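Probable amino acid aminotransferase (Mycobacterium tuberculosis, PDB 6Q1S) is a probable amino acid aminotransferase of the class IV family, a two-chain enzyme that binds 4'-deoxy-4'-aminopyridoxal-5'-phosphate and 2-oxoglutaric acid. Local coordinates at residues Pro17-Asp22 with Thr106-Val111; Leu37-Arg42 with Gly120-Gly125; Ala160-Ala165 with Ala170-Phe175. All coordinates share one frame; numbering follows the deposited sequence.

Contact 1: residues Pro17-Asp22 with Thr106-Val111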
loop_
_atom_site.group_PDB
_atom_site.type_symbol
_atom_site.label_atom_id
_atom_site.label_comp_id
_atom_site.label_asym_id
_atom_site.label_seq_id
_atom_site.Cartn_x
_atom_site.Cartn_y
_atom_site.Cartn_z
ATOM N N PRO B 17 7.286 7.609 21.698
ATOM C CA PRO B 17 6.407 6.935 20.739
ATOM C C PRO B 17 4.954 7.335 20.932
ATOM O O PRO B 17 4.497 7.595 22.048
ATOM C CB PRO B 17 6.614 5.444 21.047
ATOM C CG PRO B 17 7.855 5.377 21.884
ATOM C CD PRO B 17 7.902 6.663 22.640
ATOM N N LEU B 18 4.231 7.397 19.819
ATOM C CA LEU B 18 2.805 7.701 19.819
ATOM C C LEU B 18 1.935 6.512 19.448
ATOM O O LEU B 18 0.867 6.326 20.037
ATOM C CB LEU B 18 2.510 8.860 18.861
ATOM C CG LEU B 18 1.026 9.179 18.669
ATOM C CD1 LEU B 18 0.383 9.591 19.981
ATOM C CD2 LEU B 18 0.845 10.262 17.617
ATOM N N LEU B 19 2.374 5.688 18.503
ATOM C CA LEU B 19 1.542 4.638 17.939
ATOM C C LEU B 19 1.868 3.294 18.573
ATOM O O LEU B 19 3.030 2.993 18.863
ATOM C CB LEU B 19 1.735 4.558 16.425
ATOM C CG LEU B 19 1.698 5.918 15.732
ATOM C CD1 LEU B 19 2.325 5.836 14.357
ATOM C CD2 LEU B 19 0.270 6.420 15.649
ATOM N N HIS B 20 0.831 2.491 18.783
ATOM C CA HIS B 20 0.995 1.147 19.303
ATOM C C HIS B 20 1.456 0.200 18.197
ATOM O O HIS B 20 1.395 0.510 17.004
ATOM C CB HIS B 20 -0.313 0.658 19.921
ATOM C CG HIS B 20 -0.758 1.465 21.100
ATOM N ND1 HIS B 20 -0.626 1.024 22.399
ATOM C CD2 HIS B 20 -1.326 2.691 21.175
ATOM C CE1 HIS B 20 -1.099 1.942 23.224
ATOM N NE2 HIS B 20 -1.528 2.964 22.506
ATOM N N ALA B 21 1.933 -0.975 18.611
ATOM C CA ALA B 21 2.453 -1.945 17.657
ATOM C C ALA B 21 1.360 -2.559 16.796
ATOM O O ALA B 21 1.666 -3.146 15.752
ATOM C CB ALA B 21 3.216 -3.048 18.389
ATOM N N ASP B 22 0.098 -2.446 17.210
ATOM C CA ASP B 22 -1.020 -3.038 16.488
ATOM C C ASP B 22 -1.873 -1.999 15.769
ATOM O O ASP B 22 -2.994 -2.314 15.355
ATOM C CB ASP B 22 -1.889 -3.864 17.439
ATOM C CG ASP B 22 -2.300 -3.092 18.672
ATOM O OD1 ASP B 22 -3.090 -3.632 19.475
ATOM O OD2 ASP B 22 -1.864 -1.932 18.823
ATOM N N THR B 106 -7.017 6.391 14.624
ATOM C CA THR B 106 -5.817 7.148 14.950
ATOM C C THR B 106 -5.737 8.381 14.060
ATOM O O THR B 106 -5.926 8.289 12.844
ATOM C CB THR B 106 -4.566 6.286 14.773
ATOM O OG1 THR B 106 -4.702 5.077 15.533
ATOM C CG2 THR B 106 -3.331 7.036 15.248
ATOM N N ALA B 107 -5.477 9.535 14.673
ATOM C CA ALA B 107 -5.452 10.797 13.944
ATOM C C ALA B 107 -4.487 11.755 14.623
ATOM O O ALA B 107 -4.615 12.011 15.823
ATOM C CB ALA B 107 -6.852 11.412 13.877
ATOM N N TYR B 108 -3.524 12.278 13.865
ATOM C CA TYR B 108 -2.611 13.275 14.410
ATOM C C TYR B 108 -2.031 14.106 13.274
ATOM O O TYR B 108 -2.179 13.780 12.093
ATOM C CB TYR B 108 -1.500 12.633 15.250
ATOM C CG TYR B 108 -0.582 11.692 14.504
ATOM C CD1 TYR B 108 -0.884 10.342 14.386
ATOM C CD2 TYR B 108 0.602 12.149 13.941
ATOM C CE1 TYR B 108 -0.041 9.477 13.714
ATOM C CE2 TYR B 108 1.450 11.292 13.267
ATOM C CZ TYR B 108 1.124 9.958 13.158
ATOM O OH TYR B 108 1.970 9.103 12.490
ATOM N N VAL B 109 -1.363 15.191 13.658
ATOM C CA VAL B 109 -0.749 16.136 12.735
ATOM C C VAL B 109 0.744 16.185 13.023
ATOM O O VAL B 109 1.160 16.217 14.186
ATOM C CB VAL B 109 -1.386 17.536 12.873
ATOM C CG1 VAL B 109 -0.523 18.600 12.212
ATOM C CG2 VAL B 109 -2.785 17.539 12.288
ATOM N N MET B 110 1.549 16.189 11.962
ATOM C CA MET B 110 2.998 16.112 12.090
ATOM C C MET B 110 3.668 17.106 11.156
ATOM O O MET B 110 3.327 17.173 9.972
ATOM C CB MET B 110 3.490 14.694 11.789
ATOM C CG MET B 110 4.992 14.549 11.798
ATOM S SD MET B 110 5.499 12.822 11.810
ATOM C CE MET B 110 4.426 12.165 10.538
ATOM N N VAL B 111 4.622 17.869 11.689
ATOM C CA VAL B 111 5.429 18.794 10.903
ATOM C C VAL B 111 6.875 18.322 10.941
ATOM O O VAL B 111 7.388 17.946 12.002
ATOM C CB VAL B 111 5.311 20.240 11.426
ATOM C CG1 VAL B 111 5.841 21.218 10.391
ATOM C CG2 VAL B 111 3.871 20.560 11.790
#
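Leu18 and Leu19, in an irregular loop, hang over strand 106-111 at Tyr108 and Thr106, the backbones standing well apart, with 8.3 Å between Leu19 CA and Thr106 CA and 9.5 Å between Leu18 CA and Tyr108 CA. Only side chains bridge that gap, and each is long or branched enough to do so. The Tyr108 ring is the platform: with CG set between the backbone N and the carbonyl carbon (chi1 62°), it rises from the strand toward the loop. Leu18 lays its CD2 methyl over one face of this ring, a CH-pi contact with CD2 3.9 Å from the ring centroid of Tyr108, displaced toward the CG and CD1 rim. The neighbouring leucine crosses the tyrosine at about a right angle. Its CD2 comes obliquely to the ring, 3.6 Å from Leu19 CD2 to Tyr108 CE1, and the same methyl touches Thr106, with 3.7 Å between Leu19 CD2 and Thr106 CG2. Threonine suits this place because its two branches divide the work: CG2 offers a methyl to Leu19 while OG1 hydrogen-bonds Asp23. Tyrosine is likewise two-sided, its ring packed under the leucine methyls and against Val4 and Ile94, its OH hydrogen-bonded to the backbone O of Ala21 of the second subunit. Leu19 CD1 lies 3.8 Å from Tyr108 OH, an apolar neighbour of the hydroxyl. Since Ala21 O of this chain receives Tyr108 OH of the partner in the same way, the arrangement is a reciprocal dimer interface, built where a loop folds over the antiparallel sheet of the class IV aminotransferase.

Contact 2: residues Leu37-Arg42 with Gly120-Gly125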
loop_
_atom_site.group_PDB
_atom_site.type_symbol
_atom_site.label_atom_id
_atom_site.label_comp_id
_atom_site.label_asym_id
_atom_site.label_seq_id
_atom_site.Cartn_x
_atom_site.Cartn_y
_atom_site.Cartn_z
ATOM N N LEU B 37 2.274 22.178 2.776
ATOM C CA LEU B 37 3.487 22.979 2.845
ATOM C C LEU B 37 3.234 24.216 3.695
ATOM O O LEU B 37 2.255 24.937 3.474
ATOM C CB LEU B 37 3.955 23.382 1.446
ATOM C CG LEU B 37 5.206 24.260 1.367
ATOM C CD1 LEU B 37 6.458 23.454 1.675
ATOM C CD2 LEU B 37 5.307 24.914 -0.002
ATOM N N VAL B 38 4.104 24.450 4.670
ATOM C CA VAL B 38 4.073 25.670 5.465
ATOM C C VAL B 38 5.025 26.670 4.823
ATOM O O VAL B 38 6.233 26.422 4.737
ATOM C CB VAL B 38 4.458 25.398 6.927
ATOM C CG1 VAL B 38 4.601 26.708 7.687
ATOM C CG2 VAL B 38 3.418 24.513 7.592
ATOM N N ARG B 39 4.486 27.802 4.376
ATOM C CA ARG B 39 5.283 28.827 3.717
ATOM C C ARG B 39 4.802 30.199 4.160
ATOM O O ARG B 39 3.602 30.487 4.102
ATOM C CB ARG B 39 5.202 28.705 2.189
ATOM C CG ARG B 39 5.764 29.909 1.447
ATOM C CD ARG B 39 5.608 29.778 -0.062
ATOM N NE ARG B 39 6.647 28.937 -0.654
ATOM C CZ ARG B 39 6.847 28.804 -1.962
ATOM N NH1 ARG B 39 6.082 29.462 -2.823
ATOM N NH2 ARG B 39 7.818 28.021 -2.411
ATOM N N ASP B 40 5.745 31.030 4.607
ATOM C CA ASP B 40 5.472 32.408 5.016
ATOM C C ASP B 40 4.395 32.468 6.098
ATOM O O ASP B 40 3.427 33.225 6.010
ATOM C CB ASP B 40 5.095 33.280 3.814
ATOM C CG ASP B 40 6.249 33.469 2.846
ATOM O OD1 ASP B 40 6.106 34.264 1.893
ATOM O OD2 ASP B 40 7.293 32.806 3.026
ATOM N N GLY B 41 4.570 31.643 7.128
ATOM C CA GLY B 41 3.786 31.746 8.340
ATOM C C GLY B 41 2.487 30.972 8.375
ATOM O O GLY B 41 1.787 31.032 9.394
ATOM N N ARG B 42 2.147 30.226 7.325
ATOM C CA ARG B 42 0.867 29.532 7.293
ATOM C C ARG B 42 0.958 28.303 6.400
ATOM O O ARG B 42 1.713 28.279 5.423
ATOM C CB ARG B 42 -0.251 30.456 6.791
ATOM C CG ARG B 42 -0.890 31.307 7.875
ATOM C CD ARG B 42 -1.362 32.640 7.327
ATOM N NE ARG B 42 -2.562 32.504 6.507
ATOM C CZ ARG B 42 -3.102 33.497 5.808
ATOM N NH1 ARG B 42 -4.198 33.287 5.091
ATOM N NH2 ARG B 42 -2.542 34.699 5.822
ATOM N N GLY B 120 16.346 21.420 -4.945
ATOM C CA GLY B 120 16.949 21.095 -6.226
ATOM C C GLY B 120 15.915 20.865 -7.312
ATOM O O GLY B 120 16.102 21.281 -8.457
ATOM N N ALA B 121 14.810 20.201 -6.966
ATOM C CA ALA B 121 13.767 19.935 -7.952
ATOM C C ALA B 121 13.100 21.224 -8.417
ATOM O O ALA B 121 12.779 21.371 -9.602
ATOM C CB ALA B 121 12.733 18.971 -7.374
ATOM N N ARG B 122 12.875 22.165 -7.499
ATOM C CA ARG B 122 12.301 23.451 -7.883
ATOM C C ARG B 122 13.270 24.245 -8.750
ATOM O O ARG B 122 12.891 24.781 -9.798
ATOM C CB ARG B 122 11.930 24.255 -6.637
ATOM C CG ARG B 122 10.858 23.627 -5.769
ATOM C CD ARG B 122 10.426 24.595 -4.679
ATOM N NE ARG B 122 9.629 23.946 -3.642
ATOM C CZ ARG B 122 9.372 24.485 -2.456
ATOM N NH1 ARG B 122 9.851 25.685 -2.154
ATOM N NH2 ARG B 122 8.637 23.827 -1.569
ATOM N N ARG B 123 14.530 24.329 -8.324
ATOM C CA ARG B 123 15.514 25.159 -9.010
ATOM C C ARG B 123 16.015 24.501 -10.289
ATOM O O ARG B 123 16.072 25.142 -11.345
ATOM C CB ARG B 123 16.685 25.454 -8.075
ATOM C CG ARG B 123 17.650 26.508 -8.582
ATOM C CD ARG B 123 18.941 26.404 -7.802
ATOM N NE ARG B 123 19.325 25.003 -7.640
ATOM C CZ ARG B 123 20.167 24.557 -6.715
ATOM N NH1 ARG B 123 20.722 25.401 -5.857
ATOM N NH2 ARG B 123 20.448 23.262 -6.645
ATOM N N ASP B 124 16.385 23.224 -10.215
ATOM C CA ASP B 124 17.058 22.560 -11.324
ATOM C C ASP B 124 16.127 21.713 -12.179
ATOM O O ASP B 124 16.394 21.538 -13.372
ATOM C CB ASP B 124 18.194 21.678 -10.796
ATOM C CG ASP B 124 19.205 22.459 -9.982
ATOM O OD1 ASP B 124 19.398 23.661 -10.267
ATOM O OD2 ASP B 124 19.808 21.873 -9.057
ATOM N N GLY B 125 15.054 21.188 -11.609
ATOM C CA GLY B 125 14.213 20.258 -12.329
ATOM C C GLY B 125 14.635 18.829 -12.072
ATOM O O GLY B 125 15.473 18.535 -11.213
#
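With CG opposite the backbone N (chi1 168°), Arg39 leaves its strand and then bends at chi3 (-81°), which presents NH2 to Arg122. The latter reaches out from helix 120-123 as an extended chain, and the two guanidinium groups meet from opposite directions. Their planes stand 78° apart, with Arg122 NH1 at the edge of the Arg39 group, and Arg39 NH2 and Arg122 NH1 are only 3.1 Å apart. Two donors cannot bond each other; Glu88, which takes Arg39 NE on OE1 and Arg122 NH2 on OE2, probably offsets the like charges. Arg39 opens the type I' turn that runs to Arg42 and leads the strand into its hairpin. In this class IV aminotransferase fold a strand of the antiparallel sheet is thus linked to a helix beside strand 258-265, through the shared Glu88 and the packing of Leu37. Asp284 takes a second nitrogen of Arg39, and the backbone O of Met256, a residue of the 2-oxoglutaric acid pocket, accepts from Arg122 NH2. Leucine suits the buried position alongside: Leu37 brings both methyls to the end of Arg122, with CD2 3.8 Å from Arg122 NH2 and CD1 near the guanidinium plane at its edge.

Contact 3: residues Ala160-Ala165 with Ala170-Phe175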
loop_
_atom_site.group_PDB
_atom_site.type_symbol
_atom_site.label_atom_id
_atom_site.label_comp_id
_atom_site.label_asym_id
_atom_site.label_seq_id
_atom_site.Cartn_x
_atom_site.Cartn_y
_atom_site.Cartn_z
ATOM N N ALA B 160 9.029 2.364 -4.062
ATOM C CA ALA B 160 9.853 1.404 -4.791
ATOM C C ALA B 160 10.013 1.812 -6.251
ATOM O O ALA B 160 11.084 1.622 -6.840
ATOM C CB ALA B 160 9.246 0.006 -4.687
ATOM N N VAL B 161 8.959 2.368 -6.851
ATOM C CA VAL B 161 9.043 2.837 -8.231
ATOM C C VAL B 161 10.064 3.962 -8.346
ATOM O O VAL B 161 10.828 4.034 -9.317
ATOM C CB VAL B 161 7.651 3.273 -8.729
ATOM C CG1 VAL B 161 7.766 4.144 -9.968
ATOM C CG2 VAL B 161 6.788 2.052 -9.014
ATOM N N LEU B 162 10.106 4.850 -7.351
ATOM C CA LEU B 162 11.081 5.934 -7.368
ATOM C C LEU B 162 12.499 5.405 -7.188
ATOM O O LEU B 162 13.439 5.909 -7.812
ATOM C CB LEU B 162 10.746 6.959 -6.287
ATOM C CG LEU B 162 9.545 7.861 -6.571
ATOM C CD1 LEU B 162 9.120 8.600 -5.311
ATOM C CD2 LEU B 162 9.866 8.842 -7.688
ATOM N N ARG B 163 12.675 4.394 -6.332
ATOM C CA ARG B 163 13.993 3.791 -6.167
ATOM C C ARG B 163 14.428 3.058 -7.428
ATOM O O ARG B 163 15.621 3.038 -7.755
ATOM C CB ARG B 163 13.993 2.839 -4.971
ATOM C CG ARG B 163 13.975 3.534 -3.619
ATOM C CD ARG B 163 14.263 2.550 -2.495
ATOM N NE ARG B 163 13.389 1.383 -2.554
ATOM C CZ ARG B 163 12.206 1.302 -1.954
ATOM N NH1 ARG B 163 11.751 2.321 -1.238
ATOM N NH2 ARG B 163 11.477 0.199 -2.065
ATOM N N HIS B 164 13.480 2.445 -8.141
ATOM C CA HIS B 164 13.800 1.780 -9.400
ATOM C C HIS B 164 14.346 2.771 -10.419
ATOM O O HIS B 164 15.322 2.478 -11.119
ATOM C CB HIS B 164 12.556 1.070 -9.938
ATOM C CG HIS B 164 12.698 0.561 -11.340
ATOM N ND1 HIS B 164 12.277 1.281 -12.437
ATOM C CD2 HIS B 164 13.203 -0.599 -11.824
ATOM C CE1 HIS B 164 12.520 0.590 -13.536
ATOM N NE2 HIS B 164 13.084 -0.553 -13.193
ATOM N N ALA B 165 13.732 3.953 -10.513
ATOM C CA ALA B 165 14.212 4.963 -11.450
ATOM C C ALA B 165 15.510 5.600 -10.979
ATOM O O ALA B 165 16.304 6.066 -11.804
ATOM C CB ALA B 165 13.147 6.036 -11.656
ATOM N N ALA B 170 17.342 8.372 -12.956
ATOM C CA ALA B 170 16.140 9.178 -13.106
ATOM C C ALA B 170 15.682 9.693 -11.747
ATOM O O ALA B 170 15.699 8.961 -10.754
ATOM C CB ALA B 170 15.020 8.373 -13.763
ATOM N N GLY B 171 15.266 10.956 -11.715
ATOM C CA GLY B 171 14.872 11.590 -10.474
ATOM C C GLY B 171 13.415 11.393 -10.119
ATOM O O GLY B 171 13.019 11.603 -8.968
ATOM N N ASP B 172 12.603 10.996 -11.091
ATOM C CA ASP B 172 11.184 10.770 -10.851
ATOM C C ASP B 172 10.645 9.868 -11.955
ATOM O O ASP B 172 11.398 9.379 -12.804
ATOM C CB ASP B 172 10.427 12.099 -10.775
ATOM C CG ASP B 172 9.285 12.061 -9.779
ATOM O OD1 ASP B 172 8.469 11.118 -9.838
ATOM O OD2 ASP B 172 9.198 12.986 -8.944
ATOM N N VAL B 173 9.333 9.653 -11.943
ATOM C CA VAL B 173 8.677 8.712 -12.843
ATOM C C VAL B 173 7.381 9.341 -13.330
ATOM O O VAL B 173 6.715 10.071 -12.589
ATOM C CB VAL B 173 8.403 7.358 -12.147
ATOM C CG1 VAL B 173 7.458 6.489 -12.968
ATOM C CG2 VAL B 173 9.696 6.618 -11.889
ATOM N N ILE B 174 7.038 9.076 -14.586
ATOM C CA ILE B 174 5.723 9.386 -15.129
ATOM C C ILE B 174 5.064 8.057 -15.464
ATOM O O ILE B 174 5.546 7.319 -16.332
ATOM C CB ILE B 174 5.807 10.299 -16.361
ATOM C CG1 ILE B 174 6.309 11.686 -15.956
ATOM C CG2 ILE B 174 4.445 10.402 -17.034
ATOM C CD1 ILE B 174 6.417 12.658 -17.105
ATOM N N PHE B 175 3.980 7.740 -14.761
ATOM C CA PHE B 175 3.273 6.489 -14.987
ATOM C C PHE B 175 2.476 6.560 -16.280
ATOM O O PHE B 175 1.761 7.535 -16.529
ATOM C CB PHE B 175 2.337 6.187 -13.817
ATOM C CG PHE B 175 2.996 5.460 -12.684
ATOM C CD1 PHE B 175 3.751 4.323 -12.920
ATOM C CD2 PHE B 175 2.863 5.914 -11.384
ATOM C CE1 PHE B 175 4.356 3.650 -11.879
ATOM C CE2 PHE B 175 3.469 5.246 -10.338
ATOM C CZ PHE B 175 4.217 4.110 -10.587
#
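Val161 and Val173 meet at the apolar centre, where their side chains cross at about a right angle and Val161 CG1 lies 3.7 Å from Val173 CG2. The valine of the helix also reaches Phe175: both its methyls come to the CZ end of the ring from the same side of its plane, CG1 obliquely, and Val161 CG1 and CG2 are each 3.6 Å from Phe175 CZ. Branched valines suit the place, since each fills two directions close to its own backbone. One turn further along the helix the spacing tightens and alanine takes over. Ala165 CB sits 3.5 Å from Val173 CG2 and also touches Ala170 CB, and a small residue lets the backbones draw together as the chain turns from helix into strand. The axes of helix 160-165 and strand 172-175 pass 7.5 Å apart at an angle of 116°. The helix lies in the connection between the parallel strands 126-132 and 172-176 of the mixed sheet, a beta-alpha-beta crossover. Next to Val161 in sequence, Leu162, with CG opposite the carbonyl carbon (chi1 -74°), runs beside Asp172 and points the same way, its CD2 3.4 Å from Asp172 OD1.

Toward the polar edge, Ala170 N donates to Ala165 O at 2.8 Å, with the donor tilted 33° from the carbonyl plane, which ties the short connection between helix and strand. Asp172 OD1 accepts from Val173 N through its anti lone pair, while OD2 makes a long, weak ion pair with Arg187. That arginine lines the 2-oxoglutaric acid pocket, and the side chain of Leu162 lies about 4 Å from the bound ligand. Apolar packing thus sets the spacing of helix and strand, while the bond to OD1 probably holds the Asp172 carboxylate turned so that OD2 lies toward Arg187.

How the contacts relate
Contact 3 is the buried one, a helix packed on the strand that follows it closely in sequence, whereas contacts 1 and 2 are partly buried and bring together segments far apart in the chain. Contact 1 lies on the antiparallel sheet and contact 3 on the mixed one; contact 2 spans the two, from strand 31-39 to a helix packed on strand 258-265. Strand 106-113 leads on to that helix, yet the centres of contacts 1 and 2 are 26 Å apart. Chemistry follows place: leucine methyls on an aromatic ring in contact 1, arginines sharing a carboxylate in contact 2, aliphatic packing edged by polar bonds in contact 3. Contacts 1 and 3 also touch the second subunit.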